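Local coordinates for tubulin-like protein CetZ2 (Haloferax volcanii, PDB 4B45) that binds and probably hydrolyses GTP as a tubulin-like cytoskeletal protein of archaea and is involved in the control of cell shape, at residues Met1-Gln10 and Ala30-Asn38; Ala94-Gly104 and Tyr123-Leu133. All coordinates share one frame; numbering follows the deposited sequence.

Contact 1: Met1-Gln10 and Ala30-Asn38; sequences MKTVLIGVGQ and AVLDAVAVN. With GSP (5'-guanosine-diphosphate-monothiophosphate), chain C.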
loop_
_atom_site.group_PDB
_atom_site.type_symbol
_atom_site.label_atom_id
_atom_site.label_comp_id
_atom_site.label_asym_id
_atom_site.label_seq_id
_atom_site.Cartn_x
_atom_site.Cartn_y
_atom_site.Cartn_z
ATOM N N MET A 1 12.415 0.937 6.044
ATOM C CA MET A 1 11.538 1.878 6.730
ATOM C C MET A 1 10.705 1.201 7.813
ATOM O O MET A 1 9.803 0.421 7.510
ATOM C CB MET A 1 10.603 2.568 5.738
ATOM C CG MET A 1 9.618 3.487 6.439
ATOM S SD MET A 1 8.367 4.178 5.350
ATOM C CE MET A 1 9.207 5.635 4.801
ATOM N N LYS A 2 10.999 1.506 9.073
ATOM C CA LYS A 2 10.261 0.899 10.169
ATOM C C LYS A 2 8.915 1.597 10.303
ATOM O O LYS A 2 8.843 2.833 10.330
ATOM C CB LYS A 2 11.052 0.986 11.474
ATOM C CG LYS A 2 12.422 0.337 11.414
ATOM C CD LYS A 2 13.199 0.643 12.684
ATOM C CE LYS A 2 14.706 0.506 12.483
ATOM N NZ LYS A 2 15.449 0.886 13.719
ATOM N N THR A 3 7.847 0.810 10.384
ATOM C CA THR A 3 6.506 1.375 10.345
ATOM C C THR A 3 5.541 0.781 11.376
ATOM O O THR A 3 5.804 -0.277 11.969
ATOM C CB THR A 3 5.911 1.246 8.939
ATOM O OG1 THR A 3 4.799 2.144 8.808
ATOM C CG2 THR A 3 5.462 -0.185 8.681
ATOM N N VAL A 4 4.436 1.493 11.597
ATOM C CA VAL A 4 3.341 1.032 12.451
ATOM C C VAL A 4 2.067 0.973 11.623
ATOM O O VAL A 4 1.707 1.944 10.953
ATOM C CB VAL A 4 3.091 1.982 13.645
ATOM C CG1 VAL A 4 1.784 1.613 14.344
ATOM C CG2 VAL A 4 4.238 1.931 14.618
ATOM N N LEU A 5 1.396 -0.170 11.639
ATOM C CA LEU A 5 0.225 -0.345 10.795
ATOM C C LEU A 5 -1.041 -0.206 11.623
ATOM O O LEU A 5 -1.147 -0.806 12.679
ATOM C CB LEU A 5 0.253 -1.720 10.132
ATOM C CG LEU A 5 1.501 -2.043 9.319
ATOM C CD1 LEU A 5 1.427 -3.472 8.739
ATOM C CD2 LEU A 5 1.688 -1.013 8.214
ATOM N N ILE A 6 -2.001 0.577 11.134
ATOM C CA ILE A 6 -3.319 0.630 11.751
ATOM C C ILE A 6 -4.410 0.341 10.736
ATOM O O ILE A 6 -4.769 1.204 9.941
ATOM C CB ILE A 6 -3.609 2.006 12.363
ATOM C CG1 ILE A 6 -2.478 2.427 13.303
ATOM C CG2 ILE A 6 -4.953 1.975 13.097
ATOM C CD1 ILE A 6 -2.380 3.920 13.467
ATOM N N GLY A 7 -4.955 -0.867 10.778
ATOM C CA GLY A 7 -6.099 -1.202 9.947
ATOM C C GLY A 7 -7.374 -0.562 10.461
ATOM O O GLY A 7 -7.608 -0.505 11.670
ATOM N N VAL A 8 -8.195 -0.060 9.548
ATOM C CA VAL A 8 -9.499 0.488 9.913
ATOM C C VAL A 8 -10.592 -0.162 9.064
ATOM O O VAL A 8 -10.595 -0.047 7.839
ATOM C CB VAL A 8 -9.548 2.022 9.756
ATOM C CG1 VAL A 8 -10.926 2.541 10.125
ATOM C CG2 VAL A 8 -8.493 2.679 10.634
ATOM N N GLY A 9 -11.512 -0.863 9.709
ATOM C CA GLY A 9 -12.498 -1.615 8.957
ATOM C C GLY A 9 -12.003 -3.006 8.593
ATOM O O GLY A 9 -10.874 -3.417 8.904
ATOM N N GLN A 10 -12.857 -3.742 7.902
ATOM C CA GLN A 10 -12.605 -5.151 7.655
ATOM C C GLN A 10 -11.457 -5.419 6.668
ATOM O O GLN A 10 -10.554 -6.223 6.942
ATOM C CB GLN A 10 -13.894 -5.807 7.170
ATOM C CG GLN A 10 -13.829 -7.303 7.164
ATOM C CD GLN A 10 -14.268 -7.861 5.851
ATOM O OE1 GLN A 10 -13.650 -7.593 4.814
ATOM N NE2 GLN A 10 -15.350 -8.628 5.867
ATOM N N ALA A 30 10.377 -4.841 9.781
ATOM C CA ALA A 30 10.096 -3.462 9.405
ATOM C C ALA A 30 8.811 -2.998 10.055
ATOM O O ALA A 30 8.627 -1.813 10.309
ATOM C CB ALA A 30 9.985 -3.339 7.871
ATOM N N VAL A 31 7.913 -3.943 10.307
ATOM C CA VAL A 31 6.636 -3.641 10.936
ATOM C C VAL A 31 6.829 -3.734 12.434
ATOM O O VAL A 31 7.058 -4.820 12.965
ATOM C CB VAL A 31 5.554 -4.626 10.474
ATOM C CG1 VAL A 31 4.281 -4.425 11.256
ATOM C CG2 VAL A 31 5.302 -4.466 8.978
ATOM N N LEU A 32 6.790 -2.589 13.112
ATOM C CA LEU A 32 7.073 -2.559 14.540
ATOM C C LEU A 32 5.844 -2.988 15.326
ATOM O O LEU A 32 5.953 -3.548 16.411
ATOM C CB LEU A 32 7.535 -1.169 14.989
ATOM C CG LEU A 32 8.823 -0.615 14.368
ATOM C CD1 LEU A 32 9.338 0.539 15.212
ATOM C CD2 LEU A 32 9.880 -1.702 14.248
ATOM N N ASP A 33 4.672 -2.727 14.768
ATOM C CA ASP A 33 3.432 -3.127 15.411
ATOM C C ASP A 33 2.309 -3.024 14.408
ATOM O O ASP A 33 2.469 -2.409 13.355
ATOM C CB ASP A 33 3.137 -2.240 16.618
ATOM C CG ASP A 33 2.299 -2.944 17.657
ATOM O OD1 ASP A 33 1.260 -3.538 17.295
ATOM O OD2 ASP A 33 2.687 -2.915 18.839
ATOM N N ALA A 34 1.180 -3.639 14.737
ATOM C CA ALA A 34 -0.005 -3.625 13.881
ATOM C C ALA A 34 -1.238 -3.686 14.768
ATOM O O ALA A 34 -1.291 -4.482 15.701
ATOM C CB ALA A 34 0.006 -4.813 12.931
ATOM N N VAL A 35 -2.207 -2.819 14.497
ATOM C CA VAL A 35 -3.441 -2.772 15.266
ATOM C C VAL A 35 -4.608 -2.682 14.297
ATOM O O VAL A 35 -4.537 -1.953 13.312
ATOM C CB VAL A 35 -3.486 -1.523 16.161
ATOM C CG1 VAL A 35 -4.712 -1.554 17.068
ATOM C CG2 VAL A 35 -2.244 -1.430 16.991
ATOM N N ALA A 36 -5.687 -3.403 14.570
ATOM C CA ALA A 36 -6.881 -3.262 13.746
ATOM C C ALA A 36 -8.013 -2.630 14.539
ATOM O O ALA A 36 -8.278 -3.015 15.673
ATOM C CB ALA A 36 -7.305 -4.602 13.153
ATOM N N VAL A 37 -8.642 -1.627 13.937
ATOM C CA VAL A 37 -9.771 -0.945 14.526
ATOM C C VAL A 37 -11.008 -1.244 13.682
ATOM O O VAL A 37 -10.945 -1.213 12.458
ATOM C CB VAL A 37 -9.547 0.581 14.546
ATOM C CG1 VAL A 37 -10.668 1.277 15.324
ATOM C CG2 VAL A 37 -8.177 0.919 15.136
ATOM N N ASN A 38 -12.127 -1.528 14.333
ATOM C CA ASN A 38 -13.368 -1.837 13.619
ATOM C C ASN A 38 -14.572 -1.620 14.509
ATOM O O ASN A 38 -14.425 -1.367 15.703
ATOM C CB ASN A 38 -13.363 -3.284 13.143
ATOM C CG ASN A 38 -14.181 -3.486 11.890
ATOM O OD1 ASN A 38 -15.121 -2.740 11.615
ATOM N ND2 ASN A 38 -13.810 -4.489 11.109
HETATM P PG GSP C . -18.935 -2.019 6.067
HETATM O O3B GSP C . -17.586 -1.440 6.714
HETATM S S1G GSP C . -19.085 -1.874 4.009
HETATM O O2G GSP C . -19.125 -3.508 6.479
HETATM O O3G GSP C . -19.991 -1.141 6.607
HETATM P PB GSP C . -16.083 -1.809 6.318
HETATM O O1B GSP C . -15.432 -2.794 7.258
HETATM O O2B GSP C . -15.273 -0.520 6.365
HETATM P PA GSP C . -14.804 -3.178 4.229
HETATM O O1A GSP C . -15.067 -4.648 4.041
HETATM O O2A GSP C . -13.505 -3.031 4.979
HETATM O O3A GSP C . -16.020 -2.428 4.876
HETATM O "O5'" GSP C . -14.556 -2.473 2.868
HETATM C "C5'" GSP C . -15.195 -2.843 1.693
HETATM C "C4'" GSP C . -14.330 -2.686 0.515
HETATM O "O4'" GSP C . -13.106 -3.326 0.722
HETATM C "C3'" GSP C . -14.910 -3.302 -0.693
HETATM O "O3'" GSP C . -14.423 -2.585 -1.762
HETATM C "C2'" GSP C . -14.358 -4.653 -0.720
HETATM O "O2'" GSP C . -14.258 -5.089 -2.033
HETATM C "C1'" GSP C . -13.026 -4.459 -0.180
HETATM N N9 GSP C . -12.478 -5.563 0.582
HETATM C C8 GSP C . -13.098 -6.259 1.542
HETATM N N7 GSP C . -12.242 -7.167 2.050
HETATM C C5 GSP C . -11.045 -7.036 1.404
HETATM C C6 GSP C . -9.797 -7.705 1.532
HETATM O O6 GSP C . -9.608 -8.730 2.440
HETATM N N1 GSP C . -8.782 -7.330 0.717
HETATM C C2 GSP C . -8.951 -6.334 -0.181
HETATM N N2 GSP C . -7.806 -5.974 -1.027
HETATM N N3 GSP C . -10.107 -5.669 -0.330
HETATM C C4 GSP C . -11.186 -6.019 0.465
HETATM O O HOH W 1 -9.726 -3.251 11.131
HETATM O O HOH W 2 -11.136 -5.566 11.427
#
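Leu5 lays CD1 across the Val31 side chain, the two crossing at about a right angle with CD1 3.9 Å from Val31 CG1; with CG anti to the carbonyl carbon (chi1 -56°), the branched end reaches back past Ala34, its partner in register, to Val31. On the other face of the sheet, Ile6 and Val37 run side by side, CG2 of Ile6 lying 4.0 Å from CG2 of Val37. Seven backbone hydrogen bonds join the parallel segments 1-10 and 30-38, from Thr3 N to Ala30 O at one end to Gly9 N to Val37 O (2.8 Å) at the other. Beyond the last bond the chain turns into helix 9-26, where Gln10 N donates an almost straight bond (2.8 Å, 165°) to GSP O1B. The Asn38 side chain lies against this turn, its CG 3.9 Å from Gly9 CA, and its ND2 donates to a water 2.9 Å away that bonds weakly to Gly9 O. With an alanine here the amide is gone, which would probably leave the water without this N-H and the Gly9 turn less firmly backed. The backbone pairing thus brings the end of strand 3-8 to the phosphates, consistent with Rossmann-like nucleotide binding.

Contact 2: Ala94-Gly104 and Tyr123-Leu133; sequences AESIFVVAGLG and YDVPVYVLGIL. With GSP (5'-guanosine-diphosphate-monothiophosphate), chain C.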
loop_
_atom_site.group_PDB
_atom_site.type_symbol
_atom_site.label_atom_id
_atom_site.label_comp_id
_atom_site.label_asym_id
_atom_site.label_seq_id
_atom_site.Cartn_x
_atom_site.Cartn_y
_atom_site.Cartn_z
ATOM N N ALA A 94 9.723 4.314 15.146
ATOM C CA ALA A 94 8.830 4.354 13.983
ATOM C C ALA A 94 9.241 5.443 12.993
ATOM O O ALA A 94 9.500 6.584 13.380
ATOM C CB ALA A 94 7.373 4.535 14.422
ATOM N N GLU A 95 9.305 5.096 11.714
ATOM C CA GLU A 95 9.734 6.063 10.714
ATOM C C GLU A 95 8.569 6.570 9.886
ATOM O O GLU A 95 8.692 7.536 9.127
ATOM C CB GLU A 95 10.829 5.464 9.840
ATOM C CG GLU A 95 12.137 5.325 10.595
ATOM C CD GLU A 95 13.189 4.549 9.833
ATOM O OE1 GLU A 95 12.862 3.476 9.278
ATOM O OE2 GLU A 95 14.351 5.004 9.813
ATOM N N SER A 96 7.426 5.916 10.057
ATOM C CA SER A 96 6.222 6.271 9.339
ATOM C C SER A 96 5.055 5.539 9.988
ATOM O O SER A 96 5.269 4.624 10.791
ATOM C CB SER A 96 6.350 5.866 7.869
ATOM O OG SER A 96 6.458 4.463 7.746
ATOM N N ILE A 97 3.835 5.953 9.653
ATOM C CA ILE A 97 2.624 5.256 10.075
ATOM C C ILE A 97 1.701 5.047 8.879
ATOM O O ILE A 97 1.407 5.988 8.133
ATOM C CB ILE A 97 1.849 6.035 11.172
ATOM C CG1 ILE A 97 2.692 6.169 12.438
ATOM C CG2 ILE A 97 0.533 5.314 11.514
ATOM C CD1 ILE A 97 2.032 7.014 13.511
ATOM N N PHE A 98 1.273 3.809 8.670
ATOM C CA PHE A 98 0.326 3.504 7.595
ATOM C C PHE A 98 -1.082 3.280 8.149
ATOM O O PHE A 98 -1.281 2.396 8.977
ATOM C CB PHE A 98 0.757 2.250 6.835
ATOM C CG PHE A 98 1.775 2.503 5.744
ATOM C CD1 PHE A 98 1.365 2.848 4.470
ATOM C CD2 PHE A 98 3.133 2.371 5.997
ATOM C CE1 PHE A 98 2.293 3.063 3.457
ATOM C CE2 PHE A 98 4.065 2.585 4.999
ATOM C CZ PHE A 98 3.637 2.929 3.722
ATOM N N VAL A 99 -2.044 4.099 7.725
ATOM C CA VAL A 99 -3.444 3.808 8.012
ATOM C C VAL A 99 -3.984 2.980 6.844
ATOM O O VAL A 99 -4.097 3.481 5.728
ATOM C CB VAL A 99 -4.303 5.087 8.214
ATOM C CG1 VAL A 99 -5.789 4.727 8.254
ATOM C CG2 VAL A 99 -3.914 5.814 9.495
ATOM N N VAL A 100 -4.294 1.709 7.092
ATOM C CA VAL A 100 -4.707 0.796 6.019
ATOM C C VAL A 100 -6.236 0.658 5.966
ATOM O O VAL A 100 -6.860 0.266 6.950
ATOM C CB VAL A 100 -4.067 -0.599 6.220
ATOM C CG1 VAL A 100 -4.300 -1.479 5.027
ATOM C CG2 VAL A 100 -2.569 -0.461 6.511
ATOM N N ALA A 101 -6.838 0.974 4.820
ATOM C CA ALA A 101 -8.297 0.965 4.705
ATOM C C ALA A 101 -8.841 0.603 3.322
ATOM O O ALA A 101 -8.254 0.937 2.288
ATOM C CB ALA A 101 -8.860 2.303 5.125
ATOM N N GLY A 102 -9.974 -0.091 3.325
ATOM C CA GLY A 102 -10.806 -0.212 2.147
ATOM C C GLY A 102 -11.598 1.072 2.013
ATOM O O GLY A 102 -12.372 1.423 2.897
ATOM N N LEU A 103 -11.402 1.794 0.918
ATOM C CA LEU A 103 -12.047 3.099 0.773
ATOM C C LEU A 103 -13.556 3.034 0.473
ATOM O O LEU A 103 -14.260 4.019 0.641
ATOM C CB LEU A 103 -11.324 3.921 -0.292
ATOM C CG LEU A 103 -9.840 4.193 -0.032
ATOM C CD1 LEU A 103 -9.212 4.900 -1.223
ATOM C CD2 LEU A 103 -9.638 5.005 1.240
ATOM N N GLY A 104 -14.050 1.877 0.034
ATOM C CA GLY A 104 -15.450 1.755 -0.337
ATOM C C GLY A 104 -16.407 1.398 0.800
ATOM O O GLY A 104 -17.617 1.569 0.674
ATOM N N TYR A 123 2.231 13.420 15.427
ATOM C CA TYR A 123 3.490 12.703 15.222
ATOM C C TYR A 123 4.364 13.412 14.192
ATOM O O TYR A 123 3.856 14.105 13.305
ATOM C CB TYR A 123 3.233 11.235 14.846
ATOM C CG TYR A 123 2.691 10.430 16.005
ATOM C CD1 TYR A 123 3.533 9.977 17.009
ATOM C CD2 TYR A 123 1.336 10.148 16.112
ATOM C CE1 TYR A 123 3.052 9.258 18.078
ATOM C CE2 TYR A 123 0.840 9.426 17.178
ATOM C CZ TYR A 123 1.704 8.984 18.160
ATOM O OH TYR A 123 1.221 8.266 19.231
ATOM N N ASP A 124 5.680 13.264 14.324
ATOM C CA ASP A 124 6.590 13.952 13.416
ATOM C C ASP A 124 6.804 13.176 12.120
ATOM O O ASP A 124 7.171 13.751 11.098
ATOM C CB ASP A 124 7.931 14.256 14.091
ATOM C CG ASP A 124 8.770 15.236 13.291
ATOM O OD1 ASP A 124 8.191 15.950 12.443
ATOM O OD2 ASP A 124 10.006 15.292 13.497
ATOM N N VAL A 125 6.555 11.871 12.157
ATOM C CA VAL A 125 6.789 11.017 10.990
ATOM C C VAL A 125 5.640 11.104 9.990
ATOM O O VAL A 125 4.523 11.493 10.356
ATOM C CB VAL A 125 7.016 9.551 11.414
ATOM C CG1 VAL A 125 8.323 9.430 12.184
ATOM C CG2 VAL A 125 5.852 9.057 12.258
ATOM N N PRO A 126 5.907 10.764 8.715
ATOM C CA PRO A 126 4.780 10.808 7.780
ATOM C C PRO A 126 3.670 9.836 8.154
ATOM O O PRO A 126 3.929 8.734 8.664
ATOM C CB PRO A 126 5.412 10.411 6.432
ATOM C CG PRO A 126 6.773 9.868 6.770
ATOM C CD PRO A 126 7.191 10.573 8.017
ATOM N N VAL A 127 2.438 10.265 7.911
ATOM C CA VAL A 127 1.271 9.390 8.009
ATOM C C VAL A 127 0.754 9.097 6.601
ATOM O O VAL A 127 0.334 10.002 5.878
ATOM C CB VAL A 127 0.176 10.010 8.892
ATOM C CG1 VAL A 127 -0.986 9.036 9.061
ATOM C CG2 VAL A 127 0.757 10.395 10.257
ATOM N N TYR A 128 0.838 7.833 6.203
ATOM C CA TYR A 128 0.401 7.405 4.883
ATOM C C TYR A 128 -0.888 6.626 5.013
ATOM O O TYR A 128 -1.107 5.963 6.022
ATOM C CB TYR A 128 1.450 6.484 4.257
ATOM C CG TYR A 128 2.814 7.117 4.101
ATOM C CD1 TYR A 128 2.953 8.371 3.518
ATOM C CD2 TYR A 128 3.967 6.466 4.547
ATOM C CE1 TYR A 128 4.208 8.961 3.373
ATOM C CE2 TYR A 128 5.221 7.056 4.409
ATOM C CZ TYR A 128 5.332 8.302 3.818
ATOM O OH TYR A 128 6.572 8.902 3.663
ATOM N N VAL A 129 -1.738 6.702 3.994
ATOM C CA VAL A 129 -2.879 5.812 3.899
ATOM C C VAL A 129 -2.589 4.780 2.820
ATOM O O VAL A 129 -2.235 5.126 1.687
ATOM C CB VAL A 129 -4.190 6.563 3.560
ATOM C CG1 VAL A 129 -5.323 5.572 3.187
ATOM C CG2 VAL A 129 -4.619 7.447 4.717
ATOM N N LEU A 130 -2.691 3.508 3.188
ATOM C CA LEU A 130 -2.687 2.439 2.202
ATOM C C LEU A 130 -4.158 2.167 1.896
ATOM O O LEU A 130 -4.877 1.543 2.696
ATOM C CB LEU A 130 -1.969 1.204 2.755
ATOM C CG LEU A 130 -1.885 -0.055 1.895
ATOM C CD1 LEU A 130 -1.239 0.209 0.518
ATOM C CD2 LEU A 130 -1.116 -1.136 2.671
ATOM N N GLY A 131 -4.623 2.696 0.767
ATOM C CA GLY A 131 -6.046 2.678 0.467
ATOM C C GLY A 131 -6.446 1.695 -0.613
ATOM O O GLY A 131 -5.827 1.658 -1.685
ATOM N N ILE A 132 -7.485 0.907 -0.341
ATOM C CA ILE A 132 -8.006 -0.051 -1.332
ATOM C C ILE A 132 -9.173 0.512 -2.128
ATOM O O ILE A 132 -10.235 0.842 -1.574
ATOM C CB ILE A 132 -8.434 -1.373 -0.685
ATOM C CG1 ILE A 132 -7.222 -2.087 -0.084
ATOM C CG2 ILE A 132 -9.117 -2.282 -1.703
ATOM C CD1 ILE A 132 -7.567 -2.948 1.125
ATOM N N LEU A 133 -8.968 0.621 -3.437
ATOM C CA LEU A 133 -9.989 1.104 -4.356
ATOM C C LEU A 133 -10.938 -0.046 -4.704
ATOM O O LEU A 133 -10.486 -1.159 -4.960
ATOM C CB LEU A 133 -9.306 1.632 -5.619
ATOM C CG LEU A 133 -9.943 2.797 -6.372
ATOM C CD1 LEU A 133 -9.999 4.032 -5.488
ATOM C CD2 LEU A 133 -9.158 3.072 -7.656
HETATM P PG GSP C . -18.935 -2.019 6.067
HETATM O O3B GSP C . -17.586 -1.440 6.714
HETATM S S1G GSP C . -19.085 -1.874 4.009
HETATM O O2G GSP C . -19.125 -3.508 6.479
HETATM O O3G GSP C . -19.991 -1.141 6.607
HETATM P PB GSP C . -16.083 -1.809 6.318
HETATM O O1B GSP C . -15.432 -2.794 7.258
HETATM O O2B GSP C . -15.273 -0.520 6.365
HETATM P PA GSP C . -14.804 -3.178 4.229
HETATM O O1A GSP C . -15.067 -4.648 4.041
HETATM O O2A GSP C . -13.505 -3.031 4.979
HETATM O O3A GSP C . -16.020 -2.428 4.876
HETATM O "O5'" GSP C . -14.556 -2.473 2.868
HETATM C "C5'" GSP C . -15.195 -2.843 1.693
HETATM C "C4'" GSP C . -14.330 -2.686 0.515
HETATM O "O4'" GSP C . -13.106 -3.326 0.722
HETATM C "C3'" GSP C . -14.910 -3.302 -0.693
HETATM O "O3'" GSP C . -14.423 -2.585 -1.762
HETATM C "C2'" GSP C . -14.358 -4.653 -0.720
HETATM O "O2'" GSP C . -14.258 -5.089 -2.033
HETATM C "C1'" GSP C . -13.026 -4.459 -0.180
HETATM N N9 GSP C . -12.478 -5.563 0.582
HETATM C C8 GSP C . -13.098 -6.259 1.542
HETATM N N7 GSP C . -12.242 -7.167 2.050
HETATM C C5 GSP C . -11.045 -7.036 1.404
HETATM C C6 GSP C . -9.797 -7.705 1.532
HETATM O O6 GSP C . -9.608 -8.730 2.440
HETATM N N1 GSP C . -8.782 -7.330 0.717
HETATM C C2 GSP C . -8.951 -6.334 -0.181
HETATM N N2 GSP C . -7.806 -5.974 -1.027
HETATM N N3 GSP C . -10.107 -5.669 -0.330
HETATM C C4 GSP C . -11.186 -6.019 0.465
HETATM O O HOH W 3 -12.647 -0.151 -1.262
#
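Strands 96-102 and 127-133 run parallel, their axes 4.4 Å apart at closest and inclined by 26°, in matched register from Ile97 beside Val127 to Gly102 beside Ile132. Seven backbone hydrogen bonds connect the segments, beginning with Ile97 N to Pro126 O and ending with Leu103 N to Ile132 O. The bond from Leu130 N to Val99 O is the most bent of them, at 140°.

One face carries the aromatic pair. Tyr128 sets CB over the face of the Phe98 ring, a CH-pi contact 4.0 Å from the centroid, while its own ring continues past at an oblique 51° between planes; CD2 of Tyr128 thus hangs 3.6 Å above the Phe98 plane, offset toward the rim. Ser96 CB meets Tyr128 CE2 at 3.8 Å. Further along, Val100 and Leu130 lie side by side, the CG1 of Val100 4.0 Å from CD2 of Leu130, whose CG is anti to its backbone N, which carries the CD2 branch alongside Val100. On the other face Ile97 reaches CD1 over the ring of Tyr123, crossing it at about a right angle, and Val99 packs on Val129. At the nucleotide end Ile132 CD1 touches GSP N2 at 3.7 Å, and a water held by Gly104 N and Ile132 O, 2.6 Å from the latter, also meets the ribose hydroxyl O3' of GSP.

The face of Val99, Ala101 and Val127 is covered by helix 107-120, the link of this beta-alpha-beta unit; that of Val100, Leu130 and Ile132 packs on helix 9-26 through Leu15. Strand 3-8 flanks strand 96-102 along its other edge.

In the fold
Along the chain the contacts follow one another, both segments of contact 1 preceding those of contact 2, and their centres lie 9 Å apart in one sheet. Each joins two parallel strands of a beta-alpha-beta unit, through helix 9-26 in the first and helix 107-120 in the second, and strands 3-8 and 96-102 are neighbours, so the order 31-38, 3-8, 96-102, 127-133 is continuous. All four segments belong to the Tubulin/FtsZ GTPase domain. The two contacts reach GSP at different places, contact 1 at the phosphates and contact 2 at the guanine and, through a water, the ribose. The general principle is that of Rossmann-like folds: the C-terminal ends of adjacent parallel strands together frame one nucleotide site.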